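Local coordinates for protein aminoglycoside phosphotransferase (PDB 4PDY) that probably transfers phosphate groups to a small-molecule acceptor, as a kinase-like enzyme of the aminoglycoside phosphotransferase family, at residues A116-P121 with A257-R262; H123-A128 with A274-L279; Q133-T138 with A250-D255; I209-A214 with P288-R293. All coordinates share one frame; numbering follows the deposited sequence.

Contact 1: residues A116-P121 with A257-R262; sequences ANFGLP and AHLLRR
Phe118 reaches from the loop 116-121 to helix 252-266, where Leu259 and Arg262, one helical turn apart, receive its ring. Its CG lies anti to the carbonyl carbon (chi1 -71°), which carries the ring across to the helix. Beyond CB and CG, CD2 comes up to Arg262 CB at 4.1 Å, an oblique approach. Leu259 CD1 lies over one face, 15° off the ring normal and offset to the rim, in a CH-pi contact: it is 4.1 Å from Phe118 CD1, 3.8 Å from CE1 and CZ, and 4.0 Å from CE2. Leu259 presents this methyl because its CG is anti to the backbone N, bringing the branch end closer to the loop than its CB direction alone would suggest. Arg262 offers just the base of its side chain, and its extended remainder leads away. With an alanine in place of Phe118, Leu259 CD1 would probably lose the face it rests on, and a gap would open beside Thr127, Val226 and Pro228. On the loop side, Asn117 OD1 accepts from Gly119 N at 2.9 Å, and Leu120 N bonds to Asn117 O at 3.0 Å. The Asx turn closed at Gly119 lies within a type I beta turn from Asn117 to Leu120, and Leu120 is the N-cap of helix 121-137. Following strand 114-115, whose residues together with Trp110, Val111 and Gly113 line the histidine pocket, this anchored turn is consistent with the passage from the inter-lobe linker into the helical lobe of a kinase-like fold.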
loop_
_atom_site.group_PDB
_atom_site.type_symbol
_atom_site.label_atom_id
_atom_site.label_comp_id
_atom_site.label_asym_id
_atom_site.label_seq_id
_atom_site.Cartn_x
_atom_site.Cartn_y
_atom_site.Cartn_z
ATOM N N ALA A 116 1.623 1.644 -12.118
ATOM C CA ALA A 116 2.395 0.416 -12.265
ATOM C C ALA A 116 1.470 -0.775 -12.488
ATOM O O ALA A 116 0.416 -0.893 -11.867
ATOM C CB ALA A 116 3.251 0.161 -11.029
ATOM N N ASN A 117 1.897 -1.655 -13.375
ATOM C CA ASN A 117 1.224 -2.878 -13.653
ATOM C C ASN A 117 1.874 -3.944 -12.782
ATOM O O ASN A 117 2.936 -4.443 -13.090
ATOM C CB ASN A 117 1.379 -3.221 -15.128
ATOM C CG ASN A 117 0.651 -4.478 -15.511
ATOM O OD1 ASN A 117 0.274 -5.293 -14.648
ATOM N ND2 ASN A 117 0.440 -4.655 -16.813
ATOM N N PHE A 118 1.216 -4.262 -11.681
ATOM C CA PHE A 118 1.770 -5.192 -10.715
ATOM C C PHE A 118 1.735 -6.642 -11.205
ATOM O O PHE A 118 2.197 -7.546 -10.505
ATOM C CB PHE A 118 1.065 -5.052 -9.355
ATOM C CG PHE A 118 1.378 -3.778 -8.578
ATOM C CD1 PHE A 118 2.460 -2.967 -8.864
ATOM C CD2 PHE A 118 0.615 -3.463 -7.456
ATOM C CE1 PHE A 118 2.739 -1.844 -8.093
ATOM C CE2 PHE A 118 0.895 -2.355 -6.679
ATOM C CZ PHE A 118 1.944 -1.532 -7.006
ATOM N N GLY A 119 1.255 -6.874 -12.420
ATOM C CA GLY A 119 1.386 -8.180 -13.054
ATOM C C GLY A 119 2.622 -8.334 -13.922
ATOM O O GLY A 119 2.821 -9.396 -14.499
ATOM N N LEU A 120 3.435 -7.275 -14.035
ATOM C CA LEU A 120 4.667 -7.287 -14.818
ATOM C C LEU A 120 5.856 -7.281 -13.884
ATOM O O LEU A 120 5.999 -6.359 -13.089
ATOM C CB LEU A 120 4.770 -6.070 -15.750
ATOM C CG LEU A 120 3.766 -6.027 -16.880
ATOM C CD1 LEU A 120 3.975 -4.759 -17.700
ATOM C CD2 LEU A 120 3.909 -7.259 -17.760
ATOM N N PRO A 121 6.725 -8.295 -13.990
ATOM C CA PRO A 121 7.909 -8.302 -13.147
ATOM C C PRO A 121 8.731 -7.021 -13.170
ATOM O O PRO A 121 9.204 -6.555 -12.168
ATOM C CB PRO A 121 8.697 -9.492 -13.688
ATOM C CG PRO A 121 7.648 -10.451 -14.133
ATOM C CD PRO A 121 6.587 -9.561 -14.739
ATOM N N ALA A 257 5.588 -6.838 1.950
ATOM C CA ALA A 257 4.470 -7.771 1.954
ATOM C C ALA A 257 3.258 -7.205 1.219
ATOM O O ALA A 257 2.533 -7.951 0.588
ATOM C CB ALA A 257 4.099 -8.171 3.388
ATOM N N HIS A 258 2.984 -5.923 1.396
ATOM C CA HIS A 258 1.829 -5.321 0.699
ATOM C C HIS A 258 2.000 -5.307 -0.831
ATOM O O HIS A 258 1.077 -5.701 -1.537
ATOM C CB HIS A 258 1.515 -3.927 1.259
ATOM C CG HIS A 258 1.156 -3.935 2.721
ATOM N ND1 HIS A 258 1.375 -2.855 3.540
ATOM C CD2 HIS A 258 0.647 -4.909 3.511
ATOM C CE1 HIS A 258 0.976 -3.142 4.769
ATOM N NE2 HIS A 258 0.511 -4.379 4.772
ATOM N N LEU A 259 3.186 -4.964 -1.296
ATOM C CA LEU A 259 3.492 -5.075 -2.717
ATOM C C LEU A 259 3.353 -6.513 -3.189
ATOM O O LEU A 259 2.738 -6.793 -4.226
ATOM C CB LEU A 259 4.891 -4.560 -3.001
ATOM C CG LEU A 259 5.329 -4.680 -4.471
ATOM C CD1 LEU A 259 4.414 -3.921 -5.438
ATOM C CD2 LEU A 259 6.742 -4.188 -4.612
ATOM N N LEU A 260 3.923 -7.450 -2.423
ATOM C CA LEU A 260 3.858 -8.832 -2.833
ATOM C C LEU A 260 2.426 -9.349 -2.898
ATOM O O LEU A 260 2.061 -10.081 -3.807
ATOM C CB LEU A 260 4.702 -9.704 -1.887
ATOM C CG LEU A 260 6.216 -9.599 -2.056
ATOM C CD1 LEU A 260 6.971 -10.113 -0.838
ATOM C CD2 LEU A 260 6.688 -10.384 -3.277
ATOM N N ARG A 261 1.617 -9.040 -1.892
ATOM C CA ARG A 261 0.288 -9.608 -1.871
ATOM C C ARG A 261 -0.512 -9.110 -3.080
ATOM O O ARG A 261 -1.194 -9.871 -3.742
ATOM C CB ARG A 261 -0.458 -9.336 -0.556
ATOM C CG ARG A 261 -1.599 -10.321 -0.410
ATOM C CD ARG A 261 -2.651 -9.967 0.617
ATOM N NE ARG A 261 -2.199 -9.725 1.979
ATOM C CZ ARG A 261 -1.895 -10.638 2.922
ATOM N NH1 ARG A 261 -1.938 -11.947 2.699
ATOM N NH2 ARG A 261 -1.575 -10.202 4.129
ATOM N N ARG A 262 -0.434 -7.825 -3.314
ATOM C CA ARG A 262 -1.179 -7.248 -4.444
ATOM C C ARG A 262 -0.705 -7.811 -5.776
ATOM O O ARG A 262 -1.520 -8.155 -6.652
ATOM C CB ARG A 262 -1.046 -5.727 -4.417
ATOM C CG ARG A 262 -1.862 -5.094 -3.293
ATOM C CD ARG A 262 -1.861 -3.570 -3.293
ATOM N NE ARG A 262 -2.679 -3.054 -2.183
ATOM C CZ ARG A 262 -2.224 -2.417 -1.094
ATOM N NH1 ARG A 262 -0.929 -2.139 -0.916
ATOM N NH2 ARG A 262 -3.093 -2.026 -0.166
#

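Contact 2: residues H123-A128 with A274-L279; sequences HVAQTA and AYACFL
Ala125 and Ala276 meet methyl to methyl, CB to CB at 4.0 Å, where helices 121-137 and 271-284 run side by side. The short segments approach to 7.7 Å between axes and cross at -25°, close enough for the CA atoms of this alanine pair to lie 4.7 Å apart. Small side chains make that spacing possible. Ala128, one turn on from Ala125, sets its CB 3.6 Å from Cys277 O, a side-chain methyl resting directly on the opposite backbone. The two larger residues fit round the alanines through their torsions. Val124 holds CG1 anti to its backbone N (chi1 175°), a position that turns this branch to Cys277 CB, at 4.0 Å. Cys277 has SG anti to the backbone N as well, which lays the sulfur by Ala128 CB at 4.1 Å while CB is left to the valine. No hydrogen bond joins the segments; the seam is apolar and buried. On the flank of the first helix, Thr127 donates from OG1 to His123 O at 2.8 Å. That oxygen also accepts from Thr127 N, the two donors reaching it from opposite faces of the carbonyl plane. Beyond the seam Val124 also touches Leu273 and Ser263, and His280 adjoins both Ala125 and Ala128. The close approach of the two helices, which run in the same general direction, rests on the small residues Ala125, Ala128 and Ala276 and packs two members of the helical lobe of the probable kinase-like fold.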
loop_
_atom_site.group_PDB
_atom_site.type_symbol
_atom_site.label_atom_id
_atom_site.label_comp_id
_atom_site.label_asym_id
_atom_site.label_seq_id
_atom_site.Cartn_x
_atom_site.Cartn_y
_atom_site.Cartn_z
ATOM N N HIS A 123 7.728 -3.947 -13.597
ATOM C CA HIS A 123 7.069 -2.882 -12.852
ATOM C C HIS A 123 7.134 -3.160 -11.349
ATOM O O HIS A 123 7.354 -2.260 -10.559
ATOM C CB HIS A 123 5.614 -2.741 -13.279
ATOM C CG HIS A 123 5.441 -2.120 -14.623
ATOM N ND1 HIS A 123 4.371 -1.309 -14.919
ATOM C CD2 HIS A 123 6.193 -2.189 -15.745
ATOM C CE1 HIS A 123 4.463 -0.909 -16.176
ATOM N NE2 HIS A 123 5.552 -1.434 -16.699
ATOM N N VAL A 124 6.967 -4.427 -10.987
ATOM C CA VAL A 124 7.133 -4.821 -9.582
ATOM C C VAL A 124 8.566 -4.580 -9.103
ATOM O O VAL A 124 8.798 -4.037 -8.016
ATOM C CB VAL A 124 6.735 -6.289 -9.391
ATOM C CG1 VAL A 124 7.033 -6.727 -7.961
ATOM C CG2 VAL A 124 5.268 -6.496 -9.662
ATOM N N ALA A 125 9.520 -4.910 -9.965
ATOM C CA ALA A 125 10.932 -4.724 -9.653
ATOM C C ALA A 125 11.205 -3.265 -9.297
ATOM O O ALA A 125 11.874 -2.937 -8.330
ATOM C CB ALA A 125 11.793 -5.122 -10.858
ATOM N N GLN A 126 10.743 -2.369 -10.174
ATOM C CA GLN A 126 11.018 -0.952 -9.986
ATOM C C GLN A 126 10.257 -0.336 -8.806
ATOM O O GLN A 126 10.780 0.565 -8.161
ATOM C CB GLN A 126 10.820 -0.155 -11.297
ATOM C CG GLN A 126 11.890 -0.499 -12.335
ATOM C CD GLN A 126 13.299 -0.279 -11.800
ATOM O OE1 GLN A 126 13.602 0.760 -11.219
ATOM N NE2 GLN A 126 14.148 -1.294 -11.939
ATOM N N THR A 127 9.029 -0.799 -8.582
ATOM C CA THR A 127 8.286 -0.385 -7.382
ATOM C C THR A 127 9.024 -0.806 -6.095
ATOM O O THR A 127 9.209 0.003 -5.222
ATOM C CB THR A 127 6.845 -0.929 -7.415
ATOM O OG1 THR A 127 6.202 -0.522 -8.635
ATOM C CG2 THR A 127 6.032 -0.427 -6.240
ATOM N N ALA A 128 9.465 -2.055 -6.061
ATOM C CA ALA A 128 10.222 -2.569 -4.930
ATOM C C ALA A 128 11.506 -1.763 -4.728
ATOM O O ALA A 128 11.856 -1.389 -3.624
ATOM C CB ALA A 128 10.535 -4.031 -5.151
ATOM N N ALA A 274 7.515 -12.247 -7.247
ATOM C CA ALA A 274 8.116 -12.197 -5.916
ATOM C C ALA A 274 9.621 -12.035 -6.014
ATOM O O ALA A 274 10.206 -11.236 -5.313
ATOM C CB ALA A 274 7.758 -13.431 -5.114
ATOM N N TYR A 275 10.236 -12.752 -6.954
ATOM C CA TYR A 275 11.674 -12.668 -7.131
ATOM C C TYR A 275 12.076 -11.252 -7.523
ATOM O O TYR A 275 13.047 -10.711 -7.008
ATOM C CB TYR A 275 12.151 -13.663 -8.179
ATOM C CG TYR A 275 13.655 -13.700 -8.329
ATOM C CD1 TYR A 275 14.456 -14.200 -7.314
ATOM C CD2 TYR A 275 14.272 -13.230 -9.469
ATOM C CE1 TYR A 275 15.839 -14.247 -7.436
ATOM C CE2 TYR A 275 15.654 -13.262 -9.604
ATOM C CZ TYR A 275 16.433 -13.775 -8.582
ATOM O OH TYR A 275 17.805 -13.804 -8.714
ATOM N N ALA A 276 11.317 -10.662 -8.452
ATOM C CA ALA A 276 11.589 -9.279 -8.887
ATOM C C ALA A 276 11.573 -8.334 -7.669
ATOM O O ALA A 276 12.454 -7.481 -7.480
ATOM C CB ALA A 276 10.570 -8.843 -9.935
ATOM N N CYS A 277 10.587 -8.527 -6.804
ATOM C CA CYS A 277 10.477 -7.726 -5.606
ATOM C C CYS A 277 11.663 -7.937 -4.640
ATOM O O CYS A 277 12.336 -6.988 -4.250
ATOM C CB CYS A 277 9.174 -8.075 -4.912
ATOM S SG CYS A 277 8.866 -7.259 -3.346
ATOM N N PHE A 278 11.939 -9.194 -4.281
ATOM C CA PHE A 278 12.967 -9.484 -3.277
ATOM C C PHE A 278 14.336 -9.026 -3.789
ATOM O O PHE A 278 15.112 -8.428 -3.059
ATOM C CB PHE A 278 13.035 -10.983 -2.971
ATOM C CG PHE A 278 11.845 -11.524 -2.212
ATOM C CD1 PHE A 278 11.377 -10.882 -1.081
ATOM C CD2 PHE A 278 11.239 -12.708 -2.597
ATOM C CE1 PHE A 278 10.315 -11.395 -0.367
ATOM C CE2 PHE A 278 10.175 -13.229 -1.875
ATOM C CZ PHE A 278 9.710 -12.565 -0.769
ATOM N N LEU A 279 14.619 -9.298 -5.064
ATOM C CA LEU A 279 15.909 -8.925 -5.624
ATOM C C LEU A 279 16.159 -7.417 -5.481
ATOM O O LEU A 279 17.271 -6.981 -5.215
ATOM C CB LEU A 279 15.982 -9.308 -7.105
ATOM C CG LEU A 279 17.347 -9.279 -7.777
ATOM C CD1 LEU A 279 18.215 -10.407 -7.230
ATOM C CD2 LEU A 279 17.187 -9.407 -9.290
#

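Contact 3: residues Q133-T138 with A250-D255; sequences QFHEAT and APRALD
Helix 121-137, in its C-terminal part, and the segment 250-255 come nearest at His135 and Arg252, whose CA atoms are 6.8 Å apart. The contact is essentially an imidazole laid over an arginine stem. Arg252 CB stands over the centre of the His135 ring, 3.7 Å from the centroid and 11° off its normal, a CH-pi contact. CG and CD continue across the same ring, CD reaching His135 CD2 at 3.9 Å. At its edge the ring points CE1 at Ala250 O, in plane and 2.9 Å away, with Arg252 N 3.4 Å from the same carbon. With CG anti to the backbone N (chi1 -165°), His135 carries its ring out between these groups, and its two nitrogens have hydrogen-bond partners outside both segments. In kinase-like folds an aspartate at the start of this helix anchors the catalytic loop; Asp255 fits that role, its OD2 and OD1 accepting from the backbone N atoms of His223 and Leu224. A leucine in place of His135 would probably lose the flat face under the Arg252 stem and the polar partners of the ring nitrogens. Arg252 bends at chi3 (75°), and its guanidinium leaves the histidine, NH2 forming a salt bridge with Glu291 and bonding to Arg285 O while NH1 bonds to Phe281 O. These bonds probably hold the stem in place over the ring. Further along helix 121-137, Thr138 OG1 donates to Phe134 O at 2.8 Å.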
loop_
_atom_site.group_PDB
_atom_site.type_symbol
_atom_site.label_atom_id
_atom_site.label_comp_id
_atom_site.label_asym_id
_atom_site.label_seq_id
_atom_site.Cartn_x
_atom_site.Cartn_y
_atom_site.Cartn_z
ATOM N N GLN A 133 14.508 2.082 -1.559
ATOM C CA GLN A 133 15.293 3.313 -1.516
ATOM C C GLN A 133 14.696 4.317 -0.541
ATOM O O GLN A 133 15.424 5.003 0.173
ATOM C CB GLN A 133 15.416 3.940 -2.914
ATOM C CG GLN A 133 16.295 3.158 -3.861
ATOM C CD GLN A 133 16.388 3.794 -5.224
ATOM O OE1 GLN A 133 15.390 4.352 -5.724
ATOM N NE2 GLN A 133 17.586 3.786 -5.811
ATOM N N PHE A 134 13.375 4.442 -0.543
ATOM C CA PHE A 134 12.717 5.351 0.393
ATOM C C PHE A 134 12.989 4.950 1.847
ATOM O O PHE A 134 13.301 5.790 2.678
ATOM C CB PHE A 134 11.210 5.387 0.109
ATOM C CG PHE A 134 10.421 6.254 1.066
ATOM C CD1 PHE A 134 10.677 7.606 1.177
ATOM C CD2 PHE A 134 9.425 5.712 1.852
ATOM C CE1 PHE A 134 9.957 8.399 2.046
ATOM C CE2 PHE A 134 8.693 6.489 2.712
ATOM C CZ PHE A 134 8.976 7.837 2.831
ATOM N N HIS A 135 12.894 3.660 2.107
ATOM C CA HIS A 135 13.096 3.156 3.463
ATOM C C HIS A 135 14.522 3.414 3.911
ATOM O O HIS A 135 14.752 3.886 5.030
ATOM C CB HIS A 135 12.750 1.680 3.521
ATOM C CG HIS A 135 12.590 1.169 4.918
ATOM N ND1 HIS A 135 11.399 1.238 5.598
ATOM C CD2 HIS A 135 13.478 0.601 5.764
ATOM C CE1 HIS A 135 11.556 0.727 6.807
ATOM N NE2 HIS A 135 12.810 0.340 6.930
ATOM N N GLU A 136 15.474 3.159 3.020
ATOM C CA GLU A 136 16.887 3.352 3.335
ATOM C C GLU A 136 17.206 4.825 3.571
ATOM O O GLU A 136 17.915 5.195 4.508
ATOM C CB GLU A 136 17.750 2.778 2.213
ATOM C CG GLU A 136 19.251 2.932 2.398
ATOM C CD GLU A 136 19.846 2.001 3.451
ATOM O OE1 GLU A 136 19.130 1.125 3.984
ATOM O OE2 GLU A 136 21.052 2.139 3.731
ATOM N N ALA A 137 16.705 5.686 2.666
ATOM C CA ALA A 137 16.988 7.121 2.727
ATOM C C ALA A 137 16.379 7.830 3.930
ATOM O O ALA A 137 16.717 8.974 4.187
ATOM C CB ALA A 137 16.527 7.813 1.445
ATOM N N THR A 138 15.453 7.163 4.617
ATOM C CA THR A 138 14.776 7.749 5.770
ATOM C C THR A 138 15.138 7.082 7.100
ATOM O O THR A 138 14.521 7.356 8.127
ATOM C CB THR A 138 13.249 7.738 5.588
ATOM O OG1 THR A 138 12.791 6.407 5.337
ATOM C CG2 THR A 138 12.839 8.647 4.426
ATOM N N ALA A 250 8.076 2.531 9.949
ATOM C CA ALA A 250 7.473 1.200 10.018
ATOM C C ALA A 250 8.424 0.182 9.451
ATOM O O ALA A 250 9.242 0.522 8.595
ATOM C CB ALA A 250 6.156 1.163 9.280
ATOM N N PRO A 251 8.327 -1.088 9.903
ATOM C CA PRO A 251 9.245 -2.085 9.390
ATOM C C PRO A 251 9.103 -2.252 7.885
ATOM O O PRO A 251 7.992 -2.289 7.373
ATOM C CB PRO A 251 8.829 -3.355 10.131
ATOM C CG PRO A 251 8.249 -2.864 11.416
ATOM C CD PRO A 251 7.507 -1.614 11.007
ATOM N N ARG A 252 10.241 -2.411 7.222
ATOM C CA ARG A 252 10.293 -2.569 5.782
ATOM C C ARG A 252 9.415 -3.705 5.270
ATOM O O ARG A 252 8.845 -3.624 4.173
ATOM C CB ARG A 252 11.741 -2.734 5.336
ATOM C CG ARG A 252 11.931 -2.628 3.845
ATOM C CD ARG A 252 13.378 -2.533 3.435
ATOM N NE ARG A 252 14.054 -3.832 3.546
ATOM C CZ ARG A 252 15.095 -4.210 2.809
ATOM N NH1 ARG A 252 15.606 -3.391 1.885
ATOM N NH2 ARG A 252 15.614 -5.423 2.959
ATOM N N ALA A 253 9.277 -4.766 6.047
ATOM C CA ALA A 253 8.443 -5.888 5.683
ATOM C C ALA A 253 7.001 -5.502 5.339
ATOM O O ALA A 253 6.328 -6.220 4.582
ATOM C CB ALA A 253 8.447 -6.920 6.821
ATOM N N LEU A 254 6.495 -4.420 5.927
ATOM C CA LEU A 254 5.124 -4.010 5.613
ATOM C C LEU A 254 4.962 -3.599 4.147
ATOM O O LEU A 254 4.083 -4.115 3.478
ATOM C CB LEU A 254 4.658 -2.894 6.517
ATOM C CG LEU A 254 4.419 -3.262 7.989
ATOM C CD1 LEU A 254 3.920 -2.055 8.759
ATOM C CD2 LEU A 254 3.442 -4.420 8.126
ATOM N N ASP A 255 5.834 -2.730 3.654
ATOM C CA ASP A 255 5.764 -2.349 2.253
ATOM C C ASP A 255 6.052 -3.564 1.371
ATOM O O ASP A 255 5.402 -3.759 0.342
ATOM C CB ASP A 255 6.755 -1.219 1.945
ATOM C CG ASP A 255 6.176 0.211 2.139
ATOM O OD1 ASP A 255 4.953 0.410 2.375
ATOM O OD2 ASP A 255 7.016 1.150 2.084
#

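Contact 4: residues I209-A214 with P288-R293; sequences IAYLEA and PKSEYR
Tyr211 of helix 206-218 lies flat against the first turn of helix 289-300, whose N-cap is Pro288, a helix-helix packing in the helical lobe of the probable kinase-like fold. The tight part is the ring. Glu291 CA sits over its centre, 3.9 Å from the centroid and 12° off the normal, in a CH-pi contact, and Glu291 CB comes to 3.5 Å from Tyr211 CE1. Extended beyond CG, the glutamate chain crosses the ring at a slant and its carboxylate ends at the hydroxyl. The looser side is at the root of the tyrosine. There Ser290 OG, held between the backbone N and the carbonyl carbon (chi1 57°), comes to 3.5 Å from Tyr211 CB, and Ser290 CB also lies against that atom, at 3.8 Å. The neighbouring Ala210, Glu213 and Lys289 are exposed to solvent. Buried instead is the polar end of the pair, where two bonds grip the phenol oxygen. Tyr211 OH donates to Glu291 OE2 at 2.6 Å, meeting its anti side 22° out of the carboxylate plane, and the same hydroxyl oxygen accepts from Ala253 N.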
loop_
_atom_site.group_PDB
_atom_site.type_symbol
_atom_site.label_atom_id
_atom_site.label_comp_id
_atom_site.label_asym_id
_atom_site.label_seq_id
_atom_site.Cartn_x
_atom_site.Cartn_y
_atom_site.Cartn_z
ATOM N N ILE A 209 9.687 -11.289 15.730
ATOM C CA ILE A 209 9.591 -10.209 16.693
ATOM C C ILE A 209 10.897 -9.402 16.794
ATOM O O ILE A 209 10.878 -8.173 16.875
ATOM C CB ILE A 209 9.191 -10.784 18.066
ATOM C CG1 ILE A 209 7.757 -11.321 17.988
ATOM C CG2 ILE A 209 9.339 -9.730 19.167
ATOM C CD1 ILE A 209 7.373 -12.305 19.082
ATOM N N ALA A 210 12.029 -10.096 16.830
ATOM C CA ALA A 210 13.318 -9.419 16.881
ATOM C C ALA A 210 13.531 -8.510 15.669
ATOM O O ALA A 210 14.041 -7.398 15.808
ATOM C CB ALA A 210 14.443 -10.448 16.988
ATOM N N TYR A 211 13.125 -8.986 14.500
ATOM C CA TYR A 211 13.179 -8.157 13.296
ATOM C C TYR A 211 12.325 -6.879 13.416
ATOM O O TYR A 211 12.799 -5.766 13.136
ATOM C CB TYR A 211 12.768 -8.973 12.075
ATOM C CG TYR A 211 12.454 -8.084 10.902
ATOM C CD1 TYR A 211 13.469 -7.551 10.116
ATOM C CD2 TYR A 211 11.141 -7.738 10.610
ATOM C CE1 TYR A 211 13.167 -6.685 9.057
ATOM C CE2 TYR A 211 10.850 -6.880 9.568
ATOM C CZ TYR A 211 11.866 -6.356 8.822
ATOM O OH TYR A 211 11.551 -5.533 7.768
ATOM N N LEU A 212 11.086 -7.045 13.864
ATOM C CA LEU A 212 10.155 -5.930 13.937
ATOM C C LEU A 212 10.666 -4.903 14.935
ATOM O O LEU A 212 10.643 -3.712 14.684
ATOM C CB LEU A 212 8.746 -6.412 14.281
ATOM C CG LEU A 212 8.091 -7.331 13.228
ATOM C CD1 LEU A 212 6.834 -7.978 13.771
ATOM C CD2 LEU A 212 7.748 -6.552 11.962
ATOM N N GLU A 213 11.162 -5.382 16.071
ATOM C CA GLU A 213 11.679 -4.471 17.085
ATOM C C GLU A 213 12.939 -3.745 16.641
ATOM O O GLU A 213 13.109 -2.545 16.931
ATOM C CB GLU A 213 11.934 -5.222 18.381
ATOM C CG GLU A 213 10.674 -5.769 19.024
ATOM C CD GLU A 213 10.960 -6.650 20.239
ATOM O OE1 GLU A 213 12.094 -7.176 20.379
ATOM O OE2 GLU A 213 10.031 -6.824 21.054
ATOM N N ALA A 214 13.836 -4.451 15.964
ATOM C CA ALA A 214 15.051 -3.829 15.434
ATOM C C ALA A 214 14.703 -2.739 14.415
ATOM O O ALA A 214 15.304 -1.665 14.425
ATOM C CB ALA A 214 15.939 -4.872 14.795
ATOM N N PRO A 288 17.490 -10.076 5.586
ATOM C CA PRO A 288 17.870 -11.203 6.453
ATOM C C PRO A 288 16.754 -12.222 6.548
ATOM O O PRO A 288 15.590 -11.943 6.225
ATOM C CB PRO A 288 18.102 -10.547 7.811
ATOM C CG PRO A 288 17.265 -9.316 7.784
ATOM C CD PRO A 288 17.196 -8.856 6.357
ATOM N N LYS A 289 17.095 -13.407 7.021
ATOM C CA LYS A 289 16.115 -14.469 7.157
ATOM C C LYS A 289 14.873 -14.011 7.946
ATOM O O LYS A 289 13.748 -14.357 7.568
ATOM C CB LYS A 289 16.750 -15.672 7.849
ATOM C CG LYS A 289 15.877 -16.912 7.910
ATOM C CD LYS A 289 16.674 -18.117 8.425
ATOM C CE LYS A 289 15.782 -19.336 8.474
ATOM N NZ LYS A 289 16.494 -20.514 9.026
ATOM N N SER A 290 15.090 -13.272 9.044
ATOM C CA SER A 290 13.982 -12.861 9.885
ATOM C C SER A 290 13.029 -11.909 9.148
ATOM O O SER A 290 11.854 -11.879 9.457
ATOM C CB SER A 290 14.464 -12.216 11.194
ATOM O OG SER A 290 15.316 -11.095 10.992
ATOM N N GLU A 291 13.558 -11.111 8.217
ATOM C CA GLU A 291 12.704 -10.213 7.412
ATOM C C GLU A 291 11.860 -11.028 6.456
ATOM O O GLU A 291 10.669 -10.748 6.272
ATOM C CB GLU A 291 13.528 -9.161 6.675
ATOM C CG GLU A 291 12.698 -8.165 5.859
ATOM C CD GLU A 291 13.526 -6.974 5.463
ATOM O OE1 GLU A 291 14.573 -7.192 4.850
ATOM O OE2 GLU A 291 13.115 -5.828 5.732
ATOM N N TYR A 292 12.466 -12.021 5.814
ATOM C CA TYR A 292 11.682 -12.941 4.987
ATOM C C TYR A 292 10.563 -13.554 5.808
ATOM O O TYR A 292 9.452 -13.728 5.353
ATOM C CB TYR A 292 12.535 -14.055 4.409
ATOM C CG TYR A 292 13.288 -13.755 3.149
ATOM C CD1 TYR A 292 12.600 -13.616 1.944
ATOM C CD2 TYR A 292 14.666 -13.631 3.136
ATOM C CE1 TYR A 292 13.266 -13.374 0.760
ATOM C CE2 TYR A 292 15.347 -13.385 1.954
ATOM C CZ TYR A 292 14.632 -13.240 0.765
ATOM O OH TYR A 292 15.252 -12.986 -0.446
ATOM N N ARG A 293 10.894 -13.971 7.036
ATOM C CA ARG A 293 9.887 -14.658 7.857
ATOM C C ARG A 293 8.742 -13.731 8.261
ATOM O O ARG A 293 7.597 -14.163 8.322
ATOM C CB ARG A 293 10.535 -15.318 9.072
ATOM C CG ARG A 293 11.637 -16.268 8.657
ATOM C CD ARG A 293 11.452 -17.677 9.132
ATOM N NE ARG A 293 11.270 -17.758 10.570
ATOM C CZ ARG A 293 10.554 -18.697 11.175
ATOM N NH1 ARG A 293 10.434 -18.672 12.490
ATOM N NH2 ARG A 293 9.960 -19.665 10.474
#

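How the contacts relate
From the N terminus, contact 1 opens first at 116-121 and closes at 257-262; contact 2 opens at 123-128 and closes at 274-279, so the two loops cross. Contact 3 (133-138 to 250-255) falls within both. Contact 4 starts at 209-214 and ends at 288-293, crossing the other three. Contacts 1 and 2 meet at Asn117 N and His123 ND1, 2.9 Å apart, contacts 2 and 4 at Phe278 and Tyr292, and contacts 3 and 4 through Arg252 with Glu291 and Ala253 with Tyr211. Contact 1 ties the loop after strand 114-115 to helix 252-266, contacts 2 and 3 tie helix 121-137 to helices 271-284 and 252-266, and contact 4 ties helix 206-218 to helix 289-300.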